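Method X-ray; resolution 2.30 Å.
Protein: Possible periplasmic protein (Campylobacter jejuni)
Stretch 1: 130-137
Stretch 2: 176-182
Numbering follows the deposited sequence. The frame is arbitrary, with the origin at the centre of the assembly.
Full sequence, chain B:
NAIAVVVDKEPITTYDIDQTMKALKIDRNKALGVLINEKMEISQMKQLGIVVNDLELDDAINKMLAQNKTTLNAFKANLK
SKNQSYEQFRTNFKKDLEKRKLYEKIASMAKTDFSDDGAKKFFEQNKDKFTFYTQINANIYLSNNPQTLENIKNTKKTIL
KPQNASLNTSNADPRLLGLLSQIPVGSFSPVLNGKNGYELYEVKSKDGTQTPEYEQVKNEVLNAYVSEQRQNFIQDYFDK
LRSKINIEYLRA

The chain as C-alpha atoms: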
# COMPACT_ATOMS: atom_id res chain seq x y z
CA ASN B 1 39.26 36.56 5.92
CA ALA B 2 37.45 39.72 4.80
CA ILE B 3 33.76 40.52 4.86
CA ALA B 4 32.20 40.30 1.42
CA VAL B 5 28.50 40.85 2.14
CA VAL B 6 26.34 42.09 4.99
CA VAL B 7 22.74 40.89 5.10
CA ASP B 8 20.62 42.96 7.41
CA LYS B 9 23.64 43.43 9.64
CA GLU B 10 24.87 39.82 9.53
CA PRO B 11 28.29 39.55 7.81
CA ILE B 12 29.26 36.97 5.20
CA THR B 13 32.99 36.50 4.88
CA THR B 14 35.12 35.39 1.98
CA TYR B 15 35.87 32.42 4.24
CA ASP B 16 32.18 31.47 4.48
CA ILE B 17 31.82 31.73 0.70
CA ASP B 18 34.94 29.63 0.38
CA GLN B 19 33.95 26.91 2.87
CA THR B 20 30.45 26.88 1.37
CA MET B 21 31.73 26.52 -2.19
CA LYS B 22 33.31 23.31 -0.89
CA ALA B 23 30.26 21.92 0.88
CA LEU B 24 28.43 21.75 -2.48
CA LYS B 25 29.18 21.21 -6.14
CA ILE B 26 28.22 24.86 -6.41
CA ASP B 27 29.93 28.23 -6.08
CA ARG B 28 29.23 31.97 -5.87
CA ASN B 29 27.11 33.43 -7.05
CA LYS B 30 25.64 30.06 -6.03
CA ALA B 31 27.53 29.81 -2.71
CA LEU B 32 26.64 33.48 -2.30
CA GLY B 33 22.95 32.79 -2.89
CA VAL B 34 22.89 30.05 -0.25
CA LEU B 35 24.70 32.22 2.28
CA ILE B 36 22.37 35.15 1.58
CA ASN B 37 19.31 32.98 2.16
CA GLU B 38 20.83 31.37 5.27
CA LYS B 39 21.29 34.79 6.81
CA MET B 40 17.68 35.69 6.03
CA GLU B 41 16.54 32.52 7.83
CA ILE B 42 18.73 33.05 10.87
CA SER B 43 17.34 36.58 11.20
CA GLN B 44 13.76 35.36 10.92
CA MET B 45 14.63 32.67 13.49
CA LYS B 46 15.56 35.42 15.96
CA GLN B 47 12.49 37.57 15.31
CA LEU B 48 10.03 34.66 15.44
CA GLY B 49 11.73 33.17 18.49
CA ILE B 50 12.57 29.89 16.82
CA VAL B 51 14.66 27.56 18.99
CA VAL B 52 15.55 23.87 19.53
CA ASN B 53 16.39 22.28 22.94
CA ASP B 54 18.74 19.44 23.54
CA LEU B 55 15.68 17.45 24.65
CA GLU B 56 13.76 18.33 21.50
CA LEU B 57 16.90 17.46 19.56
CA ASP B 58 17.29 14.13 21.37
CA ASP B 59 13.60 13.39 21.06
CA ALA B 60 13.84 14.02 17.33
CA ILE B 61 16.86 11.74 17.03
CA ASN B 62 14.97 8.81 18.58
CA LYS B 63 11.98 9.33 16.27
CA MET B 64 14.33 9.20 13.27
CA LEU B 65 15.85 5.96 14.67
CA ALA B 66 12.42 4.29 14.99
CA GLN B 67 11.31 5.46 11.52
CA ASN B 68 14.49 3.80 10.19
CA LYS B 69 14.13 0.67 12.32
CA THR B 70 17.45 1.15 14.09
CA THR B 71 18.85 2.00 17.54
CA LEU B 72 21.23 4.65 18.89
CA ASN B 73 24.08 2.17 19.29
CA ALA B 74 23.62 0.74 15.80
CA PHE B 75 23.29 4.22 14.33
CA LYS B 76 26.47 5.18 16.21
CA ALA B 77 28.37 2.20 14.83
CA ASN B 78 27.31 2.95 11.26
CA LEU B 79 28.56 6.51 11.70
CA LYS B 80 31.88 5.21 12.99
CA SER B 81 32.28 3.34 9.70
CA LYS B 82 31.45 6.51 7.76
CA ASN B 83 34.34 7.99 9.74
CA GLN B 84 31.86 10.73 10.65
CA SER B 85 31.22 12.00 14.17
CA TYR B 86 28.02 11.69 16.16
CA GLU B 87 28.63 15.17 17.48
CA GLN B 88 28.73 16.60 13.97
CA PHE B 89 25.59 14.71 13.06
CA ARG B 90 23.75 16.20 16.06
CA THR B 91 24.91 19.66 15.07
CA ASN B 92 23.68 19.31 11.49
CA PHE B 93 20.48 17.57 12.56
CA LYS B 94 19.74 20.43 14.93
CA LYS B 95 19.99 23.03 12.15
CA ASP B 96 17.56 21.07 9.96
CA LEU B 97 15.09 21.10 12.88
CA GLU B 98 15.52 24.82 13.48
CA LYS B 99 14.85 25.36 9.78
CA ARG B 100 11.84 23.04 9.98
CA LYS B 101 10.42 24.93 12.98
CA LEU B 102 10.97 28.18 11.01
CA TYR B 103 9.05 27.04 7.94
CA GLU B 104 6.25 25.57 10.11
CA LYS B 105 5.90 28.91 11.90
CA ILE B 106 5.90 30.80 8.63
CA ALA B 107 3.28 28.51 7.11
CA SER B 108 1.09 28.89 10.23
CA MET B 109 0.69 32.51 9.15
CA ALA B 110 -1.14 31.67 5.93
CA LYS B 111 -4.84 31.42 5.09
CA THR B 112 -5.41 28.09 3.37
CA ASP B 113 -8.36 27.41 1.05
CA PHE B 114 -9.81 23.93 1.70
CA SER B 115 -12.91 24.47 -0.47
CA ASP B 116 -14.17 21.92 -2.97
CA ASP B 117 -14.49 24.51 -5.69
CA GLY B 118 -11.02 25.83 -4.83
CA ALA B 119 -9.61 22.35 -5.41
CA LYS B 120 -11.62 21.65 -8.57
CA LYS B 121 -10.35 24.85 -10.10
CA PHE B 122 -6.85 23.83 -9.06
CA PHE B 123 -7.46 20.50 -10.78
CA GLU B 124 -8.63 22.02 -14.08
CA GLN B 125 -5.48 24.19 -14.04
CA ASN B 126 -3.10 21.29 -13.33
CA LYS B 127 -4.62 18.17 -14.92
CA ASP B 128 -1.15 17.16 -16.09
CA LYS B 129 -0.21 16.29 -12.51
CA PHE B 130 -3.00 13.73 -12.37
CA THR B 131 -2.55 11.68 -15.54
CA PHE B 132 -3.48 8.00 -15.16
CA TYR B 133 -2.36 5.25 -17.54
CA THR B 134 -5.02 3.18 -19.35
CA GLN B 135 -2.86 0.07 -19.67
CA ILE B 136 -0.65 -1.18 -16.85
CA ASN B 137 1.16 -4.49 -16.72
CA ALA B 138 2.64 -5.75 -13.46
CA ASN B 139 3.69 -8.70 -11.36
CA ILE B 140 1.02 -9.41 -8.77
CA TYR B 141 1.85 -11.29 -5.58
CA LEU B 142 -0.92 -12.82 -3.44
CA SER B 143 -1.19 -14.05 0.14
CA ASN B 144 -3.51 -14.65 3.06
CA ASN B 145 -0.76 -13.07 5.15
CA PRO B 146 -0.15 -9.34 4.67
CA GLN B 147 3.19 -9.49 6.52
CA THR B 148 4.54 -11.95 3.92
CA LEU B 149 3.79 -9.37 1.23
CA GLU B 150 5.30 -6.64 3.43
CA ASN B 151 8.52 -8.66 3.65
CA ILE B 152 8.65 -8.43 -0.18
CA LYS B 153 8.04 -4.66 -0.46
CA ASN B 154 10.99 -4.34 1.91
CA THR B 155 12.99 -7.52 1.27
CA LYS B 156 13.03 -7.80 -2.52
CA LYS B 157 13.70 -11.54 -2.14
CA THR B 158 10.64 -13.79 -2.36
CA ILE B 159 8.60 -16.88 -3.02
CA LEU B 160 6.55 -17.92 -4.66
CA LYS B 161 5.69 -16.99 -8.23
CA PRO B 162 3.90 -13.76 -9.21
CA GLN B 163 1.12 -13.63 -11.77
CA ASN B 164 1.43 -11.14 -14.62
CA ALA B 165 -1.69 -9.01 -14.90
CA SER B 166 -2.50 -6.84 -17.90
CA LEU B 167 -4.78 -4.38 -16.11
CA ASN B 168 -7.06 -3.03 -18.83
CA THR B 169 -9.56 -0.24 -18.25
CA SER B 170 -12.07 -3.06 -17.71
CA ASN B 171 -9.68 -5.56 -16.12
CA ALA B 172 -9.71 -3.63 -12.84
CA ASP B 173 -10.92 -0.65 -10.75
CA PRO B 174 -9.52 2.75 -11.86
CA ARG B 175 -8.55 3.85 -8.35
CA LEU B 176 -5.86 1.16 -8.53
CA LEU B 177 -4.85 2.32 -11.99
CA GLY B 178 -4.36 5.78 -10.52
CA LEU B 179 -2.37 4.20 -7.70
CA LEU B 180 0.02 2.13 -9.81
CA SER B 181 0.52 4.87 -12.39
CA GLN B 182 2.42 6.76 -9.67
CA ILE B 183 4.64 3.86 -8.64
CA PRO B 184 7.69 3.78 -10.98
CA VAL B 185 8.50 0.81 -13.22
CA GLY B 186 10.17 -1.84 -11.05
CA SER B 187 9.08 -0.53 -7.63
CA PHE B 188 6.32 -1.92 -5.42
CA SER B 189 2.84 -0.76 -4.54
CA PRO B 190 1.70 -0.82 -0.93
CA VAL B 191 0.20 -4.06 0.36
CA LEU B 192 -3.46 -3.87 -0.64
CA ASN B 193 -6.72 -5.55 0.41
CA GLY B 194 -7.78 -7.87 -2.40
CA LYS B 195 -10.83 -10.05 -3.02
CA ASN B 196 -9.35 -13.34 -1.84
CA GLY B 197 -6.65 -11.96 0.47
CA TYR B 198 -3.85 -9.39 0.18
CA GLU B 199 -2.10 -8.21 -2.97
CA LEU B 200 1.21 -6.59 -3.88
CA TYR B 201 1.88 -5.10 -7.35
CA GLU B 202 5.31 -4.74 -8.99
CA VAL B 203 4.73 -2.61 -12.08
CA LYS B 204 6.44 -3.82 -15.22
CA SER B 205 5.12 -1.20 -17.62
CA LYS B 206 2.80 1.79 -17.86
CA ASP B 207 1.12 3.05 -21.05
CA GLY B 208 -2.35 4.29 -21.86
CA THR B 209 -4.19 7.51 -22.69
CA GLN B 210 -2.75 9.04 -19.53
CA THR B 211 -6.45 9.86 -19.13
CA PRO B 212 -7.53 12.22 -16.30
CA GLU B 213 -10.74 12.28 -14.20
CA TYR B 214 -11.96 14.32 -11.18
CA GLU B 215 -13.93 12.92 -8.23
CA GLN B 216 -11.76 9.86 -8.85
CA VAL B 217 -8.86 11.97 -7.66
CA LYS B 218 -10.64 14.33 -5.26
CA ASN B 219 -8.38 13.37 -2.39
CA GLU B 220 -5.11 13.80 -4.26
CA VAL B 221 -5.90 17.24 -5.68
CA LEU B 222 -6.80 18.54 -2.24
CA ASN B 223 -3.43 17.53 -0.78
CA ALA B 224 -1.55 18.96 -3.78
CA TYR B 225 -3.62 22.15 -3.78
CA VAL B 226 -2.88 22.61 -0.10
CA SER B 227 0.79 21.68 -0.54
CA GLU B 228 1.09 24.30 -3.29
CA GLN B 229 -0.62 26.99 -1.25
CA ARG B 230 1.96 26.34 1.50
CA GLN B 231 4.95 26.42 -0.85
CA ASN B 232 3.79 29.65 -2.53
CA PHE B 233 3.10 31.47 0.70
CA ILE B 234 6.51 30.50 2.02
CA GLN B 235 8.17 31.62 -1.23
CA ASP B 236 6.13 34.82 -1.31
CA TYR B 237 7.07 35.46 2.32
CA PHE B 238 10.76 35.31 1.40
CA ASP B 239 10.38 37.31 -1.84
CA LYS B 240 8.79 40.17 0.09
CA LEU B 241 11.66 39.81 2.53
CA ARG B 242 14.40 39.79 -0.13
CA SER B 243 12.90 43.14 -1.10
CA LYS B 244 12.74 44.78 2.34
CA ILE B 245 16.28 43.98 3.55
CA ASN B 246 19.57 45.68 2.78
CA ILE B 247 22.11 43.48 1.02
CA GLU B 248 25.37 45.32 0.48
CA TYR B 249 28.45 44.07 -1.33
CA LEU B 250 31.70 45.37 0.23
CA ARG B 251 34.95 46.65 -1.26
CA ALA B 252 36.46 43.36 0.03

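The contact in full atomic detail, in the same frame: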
# COMPACT_ATOMS: atom_id res chain seq x y z
N PHE B 130 -2.07 14.78 -12.79
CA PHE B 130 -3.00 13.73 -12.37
C PHE B 130 -3.34 12.76 -13.50
O PHE B 130 -4.43 12.19 -13.56
CB PHE B 130 -4.26 14.37 -11.79
CG PHE B 130 -3.97 15.37 -10.69
CD1 PHE B 130 -3.86 14.95 -9.37
CD2 PHE B 130 -3.80 16.72 -10.98
CE1 PHE B 130 -3.59 15.87 -8.35
CE2 PHE B 130 -3.54 17.64 -9.97
CZ PHE B 130 -3.43 17.22 -8.66
N THR B 131 -2.38 12.57 -14.40
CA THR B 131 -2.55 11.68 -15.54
C THR B 131 -2.46 10.22 -15.09
O THR B 131 -1.49 9.82 -14.45
CB THR B 131 -1.51 11.96 -16.64
N PHE B 132 -3.48 9.43 -15.43
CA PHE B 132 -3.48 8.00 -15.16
C PHE B 132 -3.32 7.21 -16.46
O PHE B 132 -3.89 7.56 -17.49
CB PHE B 132 -4.77 7.57 -14.45
N TYR B 133 -2.54 6.14 -16.39
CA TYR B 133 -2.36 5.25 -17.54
C TYR B 133 -3.58 4.35 -17.75
O TYR B 133 -4.25 3.96 -16.79
CB TYR B 133 -1.10 4.41 -17.34
CG TYR B 133 0.17 5.23 -17.28
CD1 TYR B 133 0.85 5.56 -18.44
CD2 TYR B 133 0.68 5.67 -16.07
CE1 TYR B 133 2.02 6.30 -18.40
CE2 TYR B 133 1.85 6.41 -16.01
CZ TYR B 133 2.51 6.72 -17.18
OH TYR B 133 3.68 7.46 -17.14
N THR B 134 -3.86 4.01 -19.01
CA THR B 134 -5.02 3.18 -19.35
C THR B 134 -4.64 1.70 -19.39
O THR B 134 -5.50 0.82 -19.24
CB THR B 134 -5.59 3.57 -20.73
OG1 THR B 134 -5.76 4.99 -20.80
CG2 THR B 134 -6.94 2.89 -20.97
N GLN B 135 -3.36 1.43 -19.61
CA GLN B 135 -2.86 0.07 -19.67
C GLN B 135 -1.63 -0.06 -18.77
O GLN B 135 -0.63 0.64 -18.94
CB GLN B 135 -2.51 -0.32 -21.11
N ILE B 136 -1.74 -0.95 -17.79
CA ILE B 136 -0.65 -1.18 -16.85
C ILE B 136 -0.43 -2.68 -16.74
O ILE B 136 -1.38 -3.44 -16.50
CB ILE B 136 -0.97 -0.61 -15.44
CG1 ILE B 136 -1.41 0.86 -15.51
CG2 ILE B 136 0.24 -0.74 -14.51
CD1 ILE B 136 -1.61 1.50 -14.13
N ASN B 137 0.81 -3.10 -16.91
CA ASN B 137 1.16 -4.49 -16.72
C ASN B 137 2.08 -4.58 -15.53
O ASN B 137 2.96 -3.73 -15.37
CB ASN B 137 1.84 -5.08 -17.97
CG ASN B 137 0.92 -5.09 -19.18
OD1 ASN B 137 0.11 -6.00 -19.35
ND2 ASN B 137 1.05 -4.08 -20.04
N LEU B 176 -7.11 1.91 -8.52
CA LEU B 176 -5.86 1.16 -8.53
C LEU B 176 -4.97 1.56 -9.70
O LEU B 176 -3.75 1.67 -9.56
CB LEU B 176 -6.17 -0.34 -8.58
CG LEU B 176 -5.05 -1.34 -8.26
CD1 LEU B 176 -5.64 -2.71 -7.98
CD2 LEU B 176 -4.07 -1.41 -9.40
N LEU B 177 -5.59 1.78 -10.86
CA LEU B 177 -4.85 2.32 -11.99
C LEU B 177 -4.15 3.61 -11.58
O LEU B 177 -2.94 3.76 -11.77
CB LEU B 177 -5.79 2.57 -13.17
CG LEU B 177 -6.22 1.29 -13.90
CD1 LEU B 177 -7.29 1.57 -14.94
CD2 LEU B 177 -5.00 0.63 -14.54
N GLY B 178 -4.91 4.53 -11.00
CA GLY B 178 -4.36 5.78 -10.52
C GLY B 178 -3.22 5.54 -9.55
O GLY B 178 -2.19 6.23 -9.59
N LEU B 179 -3.40 4.56 -8.67
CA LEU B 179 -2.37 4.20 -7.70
C LEU B 179 -1.08 3.74 -8.37
O LEU B 179 -0.01 4.33 -8.16
CB LEU B 179 -2.91 3.11 -6.77
CG LEU B 179 -1.88 2.36 -5.93
CD1 LEU B 179 -1.06 3.32 -5.10
CD2 LEU B 179 -2.58 1.34 -5.05
N LEU B 180 -1.17 2.70 -9.20
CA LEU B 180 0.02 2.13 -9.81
C LEU B 180 0.72 3.09 -10.76
O LEU B 180 1.95 3.11 -10.84
CB LEU B 180 -0.31 0.83 -10.52
CG LEU B 180 -0.84 -0.25 -9.58
CD1 LEU B 180 -1.00 -1.55 -10.33
CD2 LEU B 180 0.10 -0.44 -8.40
N SER B 181 -0.06 3.91 -11.46
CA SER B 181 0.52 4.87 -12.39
C SER B 181 1.54 5.80 -11.72
O SER B 181 2.42 6.33 -12.39
CB SER B 181 -0.57 5.66 -13.12
OG SER B 181 -1.52 6.18 -12.21
N GLN B 182 1.42 5.98 -10.41
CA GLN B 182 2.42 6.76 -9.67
C GLN B 182 3.68 5.93 -9.49
O GLN B 182 4.74 6.28 -10.01
CB GLN B 182 1.88 7.21 -8.31
CG GLN B 182 0.69 8.15 -8.41
CD GLN B 182 0.99 9.40 -9.23
OE1 GLN B 182 2.08 9.96 -9.14
NE2 GLN B 182 0.03 9.82 -10.04

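A loop and the start of a strand can pack on a helix largely through apolar contacts and close approach, with no hydrogen bond between the modelled atoms. The packing of residues 130-137 against the helical stretch 176-182 illustrates the principle. About 365 Å² is buried in total, most of it by Ile 136, Leu 177 and Ser 181.

Ile 136 is the centrepiece. Its CA-to-CB bond points toward the helix, while those of its strand neighbours Gln 135 and Asn 137 point away, the alternation expected of an extended chain. With chi1 at m and chi2 at t, the side chain extends so that Ile 136 CD1 lies 3.5 Å from CD2 of Leu 177 and 3.9 Å from CB of Leu 180. The CA-to-CB bond of Leu 177 points sideways to the first stretch, but with its m,t rotamer the end of the side chain comes nearer; Leu 177 CD2 also lies 4.1 Å from the carbonyl O of Tyr 133. Both Ile 136 and Leu 177 are buried, as suits residues whose side chains offer only hydrocarbon.

Ser 181, one helical turn beyond Leu 177, points toward the first stretch. Its small side chain permits close approach: Ser 181 CB sits 3.2 Å from CD2 of Tyr 133, near the plane of the ring and at its edge. The hydroxyl is accommodated by its own helix, with Ser 181 OG 2.8 Å from O of Leu 177 and 2.7 Å from O of Gly 178. The OG of Ser 181 therefore needs no partner across the contact; its nearest neighbour there is CA of Phe 132, 4.0 Å away.

Here the backbones come close, CA of Phe 132 lying 5.2 Å from CA of Gly 178. The phenylalanine ring is not modelled, so its contribution cannot be judged; Phe 132 CB is 4.3 Å from Gly 178 CA.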